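Side-chain contacts in shikimate kinase (Bacteroides thetaiotaomicron, PDB 3VAA), which probably catalyses the ATP-dependent phosphorylation of the 3-hydroxyl group of shikimate, a step on the route to chorismate: residues K38-K43 with W184-S189; F29-M34 with D110-M115; V126-L131 with Q159-R164; A44-L49 with N96-T101. One frame throughout, in Å; residues are numbered along the deposited sequence.

Interaction 1 (K38-K43 with W184-S189); sequences KTTLGK and WQIESS
Thr40 and Leu41 meet Ile186 and Ser189 in an apolar helix-to-helix contact near the surface of the P-loop kinase fold. Helix 38-49 is the one that starts from the nucleotide-binding loop, and helix 183-196 is the last of the chain; the two come together on one side of the parallel sheet. The helices lie close at this point, with Leu41 CA and Ile186 CA 6.7 Å apart, yet the buried surface is modest, 157 Å² summed over both sides. Two separate touches account for it. At the more exposed one, Thr40 sends its methyl across the end of the isoleucine, and the side chains cross at about a right angle. With Thr40 CG2 placed trans to the backbone N (OG1 at chi1 -64°), the methyl and not the hydroxyl faces the partner helix. At the deeper one, Leu41 CD1 reaches to 4.2 Å from Ser189 CB, so the serine contributes its methylene; its OG is hydrogen-bonded to Glu179 O. Leu41 also packs on Phe175 and Leu124 of the sheet and on Val190 and Leu193, so it packs between the two helices and the sheet, while Glu187 OE2 adds a salt bridge to Lys48 NZ. Lys38, Thr39 and Thr40 are predicted to bind ATP, and the backbone N of Thr40 donates to a bound PEG, probably from the crystallisation liquor. The tightest approach is at the isoleucine tip, where Thr40 CG2 lies 3.5 Å from Ile186 CD1 and 4.0 Å from Ile186 CG1.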
# COMPACT_ATOMS: atom_id res chain seq x y z
N LYS A 38 5.12 0.26 1.55
CA LYS A 38 4.28 -0.93 1.70
C LYS A 38 5.03 -2.23 1.40
O LYS A 38 4.88 -3.20 2.13
CB LYS A 38 3.01 -0.81 0.85
CG LYS A 38 2.11 0.35 1.27
CD LYS A 38 0.90 0.54 0.32
CE LYS A 38 1.31 0.97 -1.07
NZ LYS A 38 0.13 1.32 -1.84
N THR A 39 5.85 -2.24 0.35
CA THR A 39 6.62 -3.44 0.02
C THR A 39 7.78 -3.64 0.99
O THR A 39 7.99 -4.75 1.52
CB THR A 39 7.12 -3.36 -1.44
OG1 THR A 39 5.98 -3.31 -2.31
CG2 THR A 39 7.99 -4.58 -1.80
N THR A 40 8.53 -2.57 1.22
CA THR A 40 9.68 -2.64 2.13
C THR A 40 9.28 -3.09 3.54
O THR A 40 9.84 -4.04 4.09
CB THR A 40 10.38 -1.26 2.17
OG1 THR A 40 10.90 -0.98 0.87
CG2 THR A 40 11.56 -1.24 3.20
N LEU A 41 8.34 -2.38 4.14
CA LEU A 41 7.91 -2.70 5.49
C LEU A 41 7.13 -4.00 5.51
O LEU A 41 7.31 -4.83 6.40
CB LEU A 41 7.06 -1.56 6.06
CG LEU A 41 6.56 -1.82 7.48
CD1 LEU A 41 7.71 -2.11 8.44
CD2 LEU A 41 5.76 -0.62 7.98
N GLY A 42 6.28 -4.19 4.51
CA GLY A 42 5.44 -5.38 4.41
C GLY A 42 6.24 -6.66 4.39
O GLY A 42 5.96 -7.57 5.16
N LYS A 43 7.23 -6.73 3.49
CA LYS A 43 8.10 -7.92 3.41
C LYS A 43 8.89 -8.16 4.68
O LYS A 43 9.03 -9.30 5.12
CB LYS A 43 9.04 -7.83 2.20
CG LYS A 43 8.33 -7.98 0.87
CD LYS A 43 9.27 -8.01 -0.31
CE LYS A 43 8.51 -8.25 -1.61
NZ LYS A 43 9.41 -8.48 -2.78
N TRP A 184 18.60 -0.90 10.14
CA TRP A 184 18.28 -0.52 11.52
C TRP A 184 16.88 0.09 11.59
O TRP A 184 16.08 -0.26 12.45
CB TRP A 184 19.30 0.50 12.06
CG TRP A 184 20.74 0.02 12.17
CD1 TRP A 184 21.71 0.11 11.21
CD2 TRP A 184 21.36 -0.58 13.32
NE1 TRP A 184 22.90 -0.41 11.70
CE2 TRP A 184 22.71 -0.84 12.99
CE3 TRP A 184 20.90 -0.94 14.60
CZ2 TRP A 184 23.61 -1.43 13.88
CZ3 TRP A 184 21.80 -1.53 15.50
CH2 TRP A 184 23.14 -1.77 15.13
N GLN A 185 16.62 1.03 10.68
CA GLN A 185 15.33 1.72 10.63
C GLN A 185 14.18 0.77 10.30
O GLN A 185 13.11 0.87 10.88
CB GLN A 185 15.36 2.83 9.59
CG GLN A 185 16.27 3.96 9.96
CD GLN A 185 16.39 5.00 8.88
OE1 GLN A 185 15.42 5.32 8.19
NE2 GLN A 185 17.60 5.52 8.70
N ILE A 186 14.41 -0.15 9.36
CA ILE A 186 13.38 -1.12 8.99
C ILE A 186 13.10 -2.03 10.17
O ILE A 186 11.94 -2.23 10.54
CB ILE A 186 13.75 -1.93 7.74
CG1 ILE A 186 13.81 -1.02 6.52
CG2 ILE A 186 12.75 -3.06 7.52
CD1 ILE A 186 14.38 -1.69 5.29
N GLU A 187 14.16 -2.55 10.81
CA GLU A 187 13.98 -3.41 11.99
C GLU A 187 13.25 -2.69 13.11
O GLU A 187 12.40 -3.27 13.77
CB GLU A 187 15.34 -3.93 12.51
CG GLU A 187 15.28 -4.75 13.81
CD GLU A 187 14.43 -6.01 13.69
OE1 GLU A 187 14.19 -6.47 12.55
OE2 GLU A 187 14.02 -6.55 14.74
N SER A 188 13.59 -1.41 13.33
CA SER A 188 12.96 -0.60 14.36
C SER A 188 11.47 -0.42 14.06
O SER A 188 10.61 -0.52 14.96
CB SER A 188 13.62 0.77 14.42
OG SER A 188 13.04 1.53 15.44
N SER A 189 11.17 -0.15 12.80
CA SER A 189 9.79 0.05 12.36
C SER A 189 8.99 -1.22 12.51
O SER A 189 7.86 -1.19 12.99
CB SER A 189 9.76 0.55 10.92
OG SER A 189 10.31 1.86 10.85

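Interaction 2 (F29-M34 with D110-M115); sequences FLTGYM and DNMEFM
One face of the Phe29 ring is covered by Met115, whose CG stands 3.6 Å above the plane over its centre. The line from Met115 CG to the ring centroid is only 10° off the normal, which makes this a CH-pi contact over the face. Met115 CB sits over the same ring, nearest Phe29 CD2 at 3.7 Å, and the sulfur follows obliquely: Met115 SD is 4.2 Å from the centroid, a Met-aromatic contact shifted toward Phe29 CD1. The backbone of the helix joins in as well, since Met115 O comes to 3.6 Å from Phe29 CE2. A bend about the CG-SD bond (chi3 -79°) turns the methyl off the ring and toward Thr31. There Met115 CE and Thr31 CG2 meet tip to tip at 3.9 Å. Met112 CE arrives at the same threonine methyl, 4.1 Å away, although the base of that side chain points away from the strand; bends at its last two torsions bring the methyl back. Thr31 OG1 is hydrogen-bonded to Val122 O on the neighbouring strand, leaving the methyl for the methionines. Leu88 of helix 68-91 and Thr121 also touch both Phe29 and Met115, and the four touching residues are buried. The strand 29-31 and the helix 111-115 run 10.5 Å apart at an angle of 146°, roughly antiparallel. This is the geometry of a beta-alpha-beta crossover: helix 111-118 connects parallel strands 97-100 and 120-125 and packs over the strand between them, 27-31, which leads into the P-loop.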
# COMPACT_ATOMS: atom_id res chain seq x y z
N PHE A 29 -3.49 -5.84 6.51
CA PHE A 29 -3.59 -5.12 5.24
C PHE A 29 -2.78 -3.83 5.38
O PHE A 29 -2.95 -3.10 6.34
CB PHE A 29 -5.02 -4.71 4.92
CG PHE A 29 -5.95 -5.84 4.65
CD1 PHE A 29 -5.97 -6.45 3.42
CD2 PHE A 29 -6.85 -6.27 5.64
CE1 PHE A 29 -6.84 -7.48 3.17
CE2 PHE A 29 -7.73 -7.30 5.39
CZ PHE A 29 -7.71 -7.92 4.17
N LEU A 30 -1.90 -3.56 4.42
CA LEU A 30 -1.13 -2.32 4.41
C LEU A 30 -1.66 -1.43 3.30
O LEU A 30 -1.89 -1.88 2.16
CB LEU A 30 0.37 -2.59 4.22
CG LEU A 30 1.00 -3.58 5.21
CD1 LEU A 30 2.47 -3.85 4.87
CD2 LEU A 30 0.86 -3.13 6.66
N THR A 31 -1.87 -0.17 3.65
CA THR A 31 -2.41 0.82 2.75
C THR A 31 -1.54 2.08 2.80
O THR A 31 -0.81 2.33 3.77
CB THR A 31 -3.86 1.21 3.13
OG1 THR A 31 -3.87 1.88 4.39
CG2 THR A 31 -4.80 -0.05 3.19
N GLY A 32 -1.64 2.88 1.75
CA GLY A 32 -0.87 4.12 1.69
C GLY A 32 -0.46 4.43 0.27
O GLY A 32 -0.73 3.65 -0.65
N TYR A 33 0.20 5.57 0.09
CA TYR A 33 0.55 6.04 -1.24
C TYR A 33 1.79 5.37 -1.77
O TYR A 33 2.54 4.75 -1.01
CB TYR A 33 0.77 7.56 -1.17
CG TYR A 33 0.76 8.30 -2.48
CD1 TYR A 33 -0.34 8.26 -3.33
CD2 TYR A 33 1.86 9.08 -2.87
CE1 TYR A 33 -0.34 8.95 -4.53
CE2 TYR A 33 1.85 9.78 -4.06
CZ TYR A 33 0.76 9.71 -4.89
OH TYR A 33 0.78 10.42 -6.07
N MET A 34 2.01 5.46 -3.08
CA MET A 34 3.27 5.00 -3.66
C MET A 34 4.41 5.71 -2.94
O MET A 34 4.35 6.93 -2.67
CB MET A 34 3.35 5.28 -5.16
CG MET A 34 3.20 6.73 -5.56
SD MET A 34 3.52 6.97 -7.32
CE MET A 34 3.12 8.68 -7.54
N ASP A 110 -16.49 -0.57 -0.92
CA ASP A 110 -16.36 -0.50 0.55
C ASP A 110 -15.01 -1.11 0.93
O ASP A 110 -14.86 -1.69 2.01
CB ASP A 110 -17.49 -1.30 1.23
CG ASP A 110 -17.50 -2.77 0.81
OD1 ASP A 110 -16.89 -3.13 -0.23
OD2 ASP A 110 -18.16 -3.58 1.53
N ASN A 111 -14.01 -0.97 0.06
CA ASN A 111 -12.71 -1.64 0.26
C ASN A 111 -12.07 -1.39 1.63
O ASN A 111 -11.56 -2.32 2.24
CB ASN A 111 -11.73 -1.25 -0.84
CG ASN A 111 -12.06 -1.88 -2.21
OD1 ASN A 111 -12.97 -2.70 -2.36
ND2 ASN A 111 -11.30 -1.47 -3.23
N MET A 112 -12.09 -0.14 2.09
CA MET A 112 -11.46 0.18 3.37
C MET A 112 -12.26 -0.42 4.51
O MET A 112 -11.70 -1.04 5.41
CB MET A 112 -11.28 1.68 3.58
CG MET A 112 -10.50 2.05 4.88
SD MET A 112 -8.86 1.31 5.02
CE MET A 112 -8.50 1.63 3.41
N GLU A 113 -13.58 -0.28 4.45
CA GLU A 113 -14.46 -0.81 5.48
C GLU A 113 -14.31 -2.34 5.51
O GLU A 113 -14.29 -2.96 6.59
CB GLU A 113 -15.89 -0.37 5.19
CG GLU A 113 -16.95 -0.92 6.09
CD GLU A 113 -18.34 -0.54 5.58
OE1 GLU A 113 -18.80 0.58 5.87
OE2 GLU A 113 -18.97 -1.37 4.89
N PHE A 114 -14.18 -2.95 4.33
CA PHE A 114 -14.04 -4.39 4.21
C PHE A 114 -12.73 -4.88 4.81
O PHE A 114 -12.70 -5.84 5.60
CB PHE A 114 -14.22 -4.81 2.76
CG PHE A 114 -13.96 -6.26 2.52
CD1 PHE A 114 -14.90 -7.22 2.87
CD2 PHE A 114 -12.79 -6.67 1.92
CE1 PHE A 114 -14.65 -8.58 2.65
CE2 PHE A 114 -12.52 -8.01 1.68
CZ PHE A 114 -13.47 -8.97 2.04
N MET A 115 -11.64 -4.20 4.49
CA MET A 115 -10.35 -4.53 5.07
C MET A 115 -10.42 -4.36 6.61
O MET A 115 -9.94 -5.23 7.34
CB MET A 115 -9.25 -3.65 4.47
CG MET A 115 -8.86 -4.08 3.08
SD MET A 115 -7.44 -3.20 2.42
CE MET A 115 -8.15 -1.67 1.88

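Interaction 3 (V126-L131 with Q159-R164); sequences VHPDVL and QALEKR
Leu131 and Leu161 reach toward each other tip to tip, their CD1 methyls 3.8 Å apart. The two leucines share one conformation, CG trans to the carbonyl carbon and CD1 trans to CA, which extends the CD1 methyl toward the partner; in Leu161 chi1 is -66°. That shape projects both branches of Leu161 at the partner, and Leu131 CD1 fits against them, 4.1 Å from Leu161 CD2. Pro128, in the first turn of its helix, adds a looser touch from its ring, with Pro128 CG 4.3 Å from Leu161 CD1. The contact is small, 104 Å² summed over both sides. In the fold it joins helix 128-137, which follows strand 120-125, to helix 150-168; as in other shikimate kinases, the residues linking these two helices probably form the mobile lid, and they include Arg142, predicted to bind ATP. Both helices carry a telling side-chain bond of their own. His127 is the N-cap of its helix: its ring turns back so that ND1 accepts from Asp129 N at 3.1 Å, nearly straight at 164°, with the donor tilted modestly out of the ring plane. Pro128 CD lies over one face of that imidazole. On the other helix, Arg164, predicted to bind the substrate, folds its guanidinium onto the preceding turn. Arg164 NH1, with the acceptor close to the guanidinium plane, donates to Ala160 O at 3.0 Å (153° at the hydrogen), and this oxygen also takes the helical bond from Arg164 N.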
# COMPACT_ATOMS: atom_id res chain seq x y z
N VAL A 126 3.23 8.75 5.71
CA VAL A 126 4.56 9.27 5.37
C VAL A 126 4.46 10.74 4.98
O VAL A 126 3.66 11.13 4.14
CB VAL A 126 5.20 8.43 4.28
CG1 VAL A 126 6.60 8.99 3.88
CG2 VAL A 126 5.33 6.96 4.76
N HIS A 127 5.29 11.55 5.61
CA HIS A 127 5.31 12.97 5.38
C HIS A 127 5.67 13.24 3.92
O HIS A 127 6.51 12.56 3.35
CB HIS A 127 6.34 13.63 6.29
CG HIS A 127 6.21 15.12 6.39
ND1 HIS A 127 6.77 15.98 5.47
CD2 HIS A 127 5.59 15.90 7.31
CE1 HIS A 127 6.51 17.23 5.82
NE2 HIS A 127 5.79 17.21 6.93
N PRO A 128 5.03 14.24 3.31
CA PRO A 128 5.30 14.54 1.90
C PRO A 128 6.78 14.84 1.59
O PRO A 128 7.22 14.57 0.49
CB PRO A 128 4.41 15.74 1.60
CG PRO A 128 3.51 15.90 2.71
CD PRO A 128 3.90 15.02 3.84
N ASP A 129 7.53 15.40 2.54
CA ASP A 129 8.95 15.66 2.31
C ASP A 129 9.66 14.35 2.06
O ASP A 129 10.58 14.28 1.24
CB ASP A 129 9.61 16.38 3.50
CG ASP A 129 9.12 17.81 3.68
OD1 ASP A 129 8.50 18.37 2.74
OD2 ASP A 129 9.35 18.39 4.77
N VAL A 130 9.24 13.30 2.78
CA VAL A 130 9.85 11.99 2.64
C VAL A 130 9.37 11.33 1.37
O VAL A 130 10.16 10.71 0.67
CB VAL A 130 9.60 11.09 3.87
CG1 VAL A 130 10.13 9.68 3.61
CG2 VAL A 130 10.24 11.72 5.13
N LEU A 131 8.06 11.44 1.07
CA LEU A 131 7.54 10.89 -0.19
C LEU A 131 8.25 11.54 -1.39
O LEU A 131 8.61 10.86 -2.37
CB LEU A 131 6.02 11.09 -0.30
CG LEU A 131 5.19 10.23 0.65
CD1 LEU A 131 3.73 10.58 0.49
CD2 LEU A 131 5.43 8.72 0.38
N GLN A 159 -1.38 17.01 -3.38
CA GLN A 159 -2.77 16.95 -3.86
C GLN A 159 -3.29 15.52 -3.94
O GLN A 159 -4.46 15.26 -3.66
CB GLN A 159 -2.89 17.64 -5.22
CG GLN A 159 -2.66 19.16 -5.11
CD GLN A 159 -2.33 19.83 -6.45
OE1 GLN A 159 -2.50 19.25 -7.52
NE2 GLN A 159 -1.85 21.07 -6.36
N ALA A 160 -2.42 14.59 -4.36
CA ALA A 160 -2.82 13.20 -4.43
C ALA A 160 -3.20 12.69 -3.03
O ALA A 160 -4.19 11.98 -2.86
CB ALA A 160 -1.69 12.34 -5.05
N LEU A 161 -2.41 13.07 -2.02
CA LEU A 161 -2.68 12.66 -0.65
C LEU A 161 -3.98 13.31 -0.17
O LEU A 161 -4.73 12.72 0.59
CB LEU A 161 -1.54 13.02 0.31
CG LEU A 161 -0.19 12.33 0.15
CD1 LEU A 161 0.83 12.89 1.15
CD2 LEU A 161 -0.33 10.81 0.31
N GLU A 162 -4.25 14.55 -0.59
CA GLU A 162 -5.51 15.21 -0.21
C GLU A 162 -6.72 14.41 -0.69
O GLU A 162 -7.73 14.30 0.02
CB GLU A 162 -5.59 16.64 -0.76
CG GLU A 162 -4.65 17.63 -0.07
CD GLU A 162 -4.58 18.99 -0.76
OE1 GLU A 162 -5.21 19.17 -1.83
OE2 GLU A 162 -3.87 19.87 -0.22
N LYS A 163 -6.64 13.87 -1.91
CA LYS A 163 -7.77 13.09 -2.45
C LYS A 163 -7.89 11.75 -1.73
O LYS A 163 -9.01 11.25 -1.48
CB LYS A 163 -7.62 12.86 -3.96
CG LYS A 163 -7.40 14.12 -4.79
CD LYS A 163 -7.39 13.84 -6.31
CE LYS A 163 -6.60 14.91 -7.14
NZ LYS A 163 -5.09 14.87 -6.96
N ARG A 164 -6.74 11.15 -1.42
CA ARG A 164 -6.71 9.82 -0.79
C ARG A 164 -6.87 9.79 0.73
O ARG A 164 -7.40 8.84 1.27
CB ARG A 164 -5.44 9.10 -1.18
CG ARG A 164 -5.42 8.75 -2.63
CD ARG A 164 -4.02 8.59 -3.15
NE ARG A 164 -4.04 8.22 -4.56
CZ ARG A 164 -4.35 9.05 -5.55
NH1 ARG A 164 -4.67 10.31 -5.30
NH2 ARG A 164 -4.35 8.61 -6.80

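Interaction 4 (A44-L49 with N96-T101)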
# COMPACT_ATOMS: atom_id res chain seq x y z
N ALA A 44 9.38 -7.09 5.30
CA ALA A 44 10.14 -7.21 6.55
C ALA A 44 9.25 -7.62 7.71
O ALA A 44 9.66 -8.40 8.57
CB ALA A 44 10.88 -5.90 6.87
N PHE A 45 8.01 -7.11 7.71
CA PHE A 45 7.04 -7.43 8.75
C PHE A 45 6.64 -8.89 8.63
O PHE A 45 6.63 -9.62 9.62
CB PHE A 45 5.80 -6.51 8.65
CG PHE A 45 4.91 -6.54 9.87
CD1 PHE A 45 5.43 -6.28 11.13
CD2 PHE A 45 3.53 -6.72 9.76
CE1 PHE A 45 4.62 -6.29 12.27
CE2 PHE A 45 2.71 -6.71 10.90
CZ PHE A 45 3.27 -6.49 12.16
N ALA A 46 6.35 -9.33 7.40
CA ALA A 46 5.96 -10.72 7.15
C ALA A 46 7.07 -11.67 7.57
O ALA A 46 6.81 -12.69 8.22
CB ALA A 46 5.58 -10.94 5.68
N ARG A 47 8.30 -11.34 7.19
CA ARG A 47 9.47 -12.14 7.59
C ARG A 47 9.53 -12.29 9.11
O ARG A 47 9.73 -13.40 9.63
CB ARG A 47 10.77 -11.54 7.02
CG ARG A 47 11.11 -12.01 5.60
CD ARG A 47 12.53 -11.60 5.10
NE ARG A 47 12.55 -10.24 4.54
CZ ARG A 47 13.00 -9.14 5.15
NH1 ARG A 47 12.92 -7.97 4.51
NH2 ARG A 47 13.54 -9.19 6.37
N LYS A 48 9.34 -11.18 9.81
CA LYS A 48 9.35 -11.14 11.28
C LYS A 48 8.26 -12.05 11.87
O LYS A 48 8.51 -12.77 12.84
CB LYS A 48 9.11 -9.70 11.76
CG LYS A 48 9.32 -9.47 13.26
CD LYS A 48 10.78 -9.63 13.63
CE LYS A 48 11.05 -9.19 15.06
NZ LYS A 48 12.50 -9.24 15.35
N LEU A 49 7.06 -11.99 11.29
CA LEU A 49 5.93 -12.81 11.74
C LEU A 49 6.00 -14.25 11.20
O LEU A 49 5.23 -15.11 11.61
CB LEU A 49 4.60 -12.18 11.32
CG LEU A 49 4.23 -10.81 11.88
CD1 LEU A 49 2.89 -10.36 11.32
CD2 LEU A 49 4.19 -10.84 13.39
N ASN A 96 -3.00 -16.00 7.96
CA ASN A 96 -1.57 -15.87 8.27
C ASN A 96 -0.83 -15.29 7.09
O ASN A 96 -0.06 -15.97 6.41
CB ASN A 96 -0.99 -17.21 8.70
CG ASN A 96 -1.59 -17.68 9.98
OD1 ASN A 96 -1.74 -16.90 10.91
ND2 ASN A 96 -1.95 -18.96 10.04
N VAL A 97 -1.08 -14.00 6.86
CA VAL A 97 -0.54 -13.31 5.72
C VAL A 97 -0.48 -11.81 5.96
O VAL A 97 -1.22 -11.27 6.77
CB VAL A 97 -1.44 -13.62 4.47
CG1 VAL A 97 -2.87 -13.08 4.66
CG2 VAL A 97 -0.85 -13.05 3.23
N VAL A 98 0.45 -11.16 5.27
CA VAL A 98 0.54 -9.71 5.24
C VAL A 98 0.24 -9.34 3.80
O VAL A 98 0.88 -9.88 2.88
CB VAL A 98 1.93 -9.17 5.63
CG1 VAL A 98 1.97 -7.65 5.43
CG2 VAL A 98 2.25 -9.56 7.06
N ILE A 99 -0.72 -8.45 3.61
CA ILE A 99 -1.20 -8.06 2.30
C ILE A 99 -1.01 -6.58 2.03
O ILE A 99 -1.50 -5.74 2.76
CB ILE A 99 -2.71 -8.37 2.15
CG1 ILE A 99 -2.96 -9.87 2.36
CG2 ILE A 99 -3.20 -7.87 0.78
CD1 ILE A 99 -4.40 -10.28 2.55
N SER A 100 -0.29 -6.26 0.96
CA SER A 100 -0.11 -4.89 0.53
C SER A 100 -1.13 -4.57 -0.57
O SER A 100 -1.40 -5.42 -1.44
CB SER A 100 1.29 -4.67 0.02
OG SER A 100 1.39 -3.35 -0.47
N THR A 101 -1.70 -3.38 -0.52
CA THR A 101 -2.70 -2.96 -1.49
C THR A 101 -2.17 -1.79 -2.33
O THR A 101 -1.28 -1.06 -1.91
CB THR A 101 -4.04 -2.57 -0.79
OG1 THR A 101 -3.80 -1.47 0.10
CG2 THR A 101 -4.57 -3.73 0.00
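The backbone around Ala46 and Val98 is almost exactly antiparallel: helix 44-49 and strand 97-100 run at 175° to each other, 8.5 Å apart at their axes, with Ala46 CA and Val98 CA at 5.8 Å. One valine methyl carries the contact. Val98 CG2 points into the helix, touching Ala46 CB at 3.9 Å and coming equally near Ala46 CA, so the small alanine lets the helix settle close on the strand. The valine's first torsion (chi1 174°) sets CG2 beside the backbone N and directs it at the helix. From one flank comes Phe45, whose CD2 approaches Val98 CG2 obliquely at 4.1 Å; the two side chains cross at about a right angle. Leu49, a turn further along, adds CD1 at 4.4 Å from Val98 CG2. The same leucine methyl lies over the Phe45 ring, 3.7 Å above its plane and offset toward the rim, so Leu49 packs on the ring as well as on the strand. Phe53 of the edge strand touches both Ala46 and Val98, while Ile28 and Leu30 of strand 27-31 touch Phe45 and Val98 respectively. The arrangement is that of a beta-alpha-beta crossover in a P-loop fold: strand 27-31, the phosphate-binding loop and helix 38-49 lead to strand 53-55, and the helix lies over strand 97-100, nearly antiparallel to it, which sits between those two in the parallel sheet.

How the interactions relate
Interactions 1 and 4 share helix 38-49 and lie 10 Å apart between centres; interaction 1 joins the helix to the C-terminal helix, and interaction 4 to the sheet. Interaction 2 covers the other side of strand 27-31, whose Leu30 CD1 packs 3.4 Å from Gly42 CA. Lys38, in the P-loop, ties three contacts together: its NZ probably hydrogen-bonds Gly32 O and Thr101 O, each at 2.8 Å. Interactions 2 and 4 also meet along the sheet, Leu30 N to Ile99 O at 2.8 Å. Interaction 3 stands apart, about 24 Å from interaction 4 between centres, but Tyr33 links it to interaction 2, its CB 3.7 Å from Leu161 CD2, beside the predicted ATP and shikimate sites.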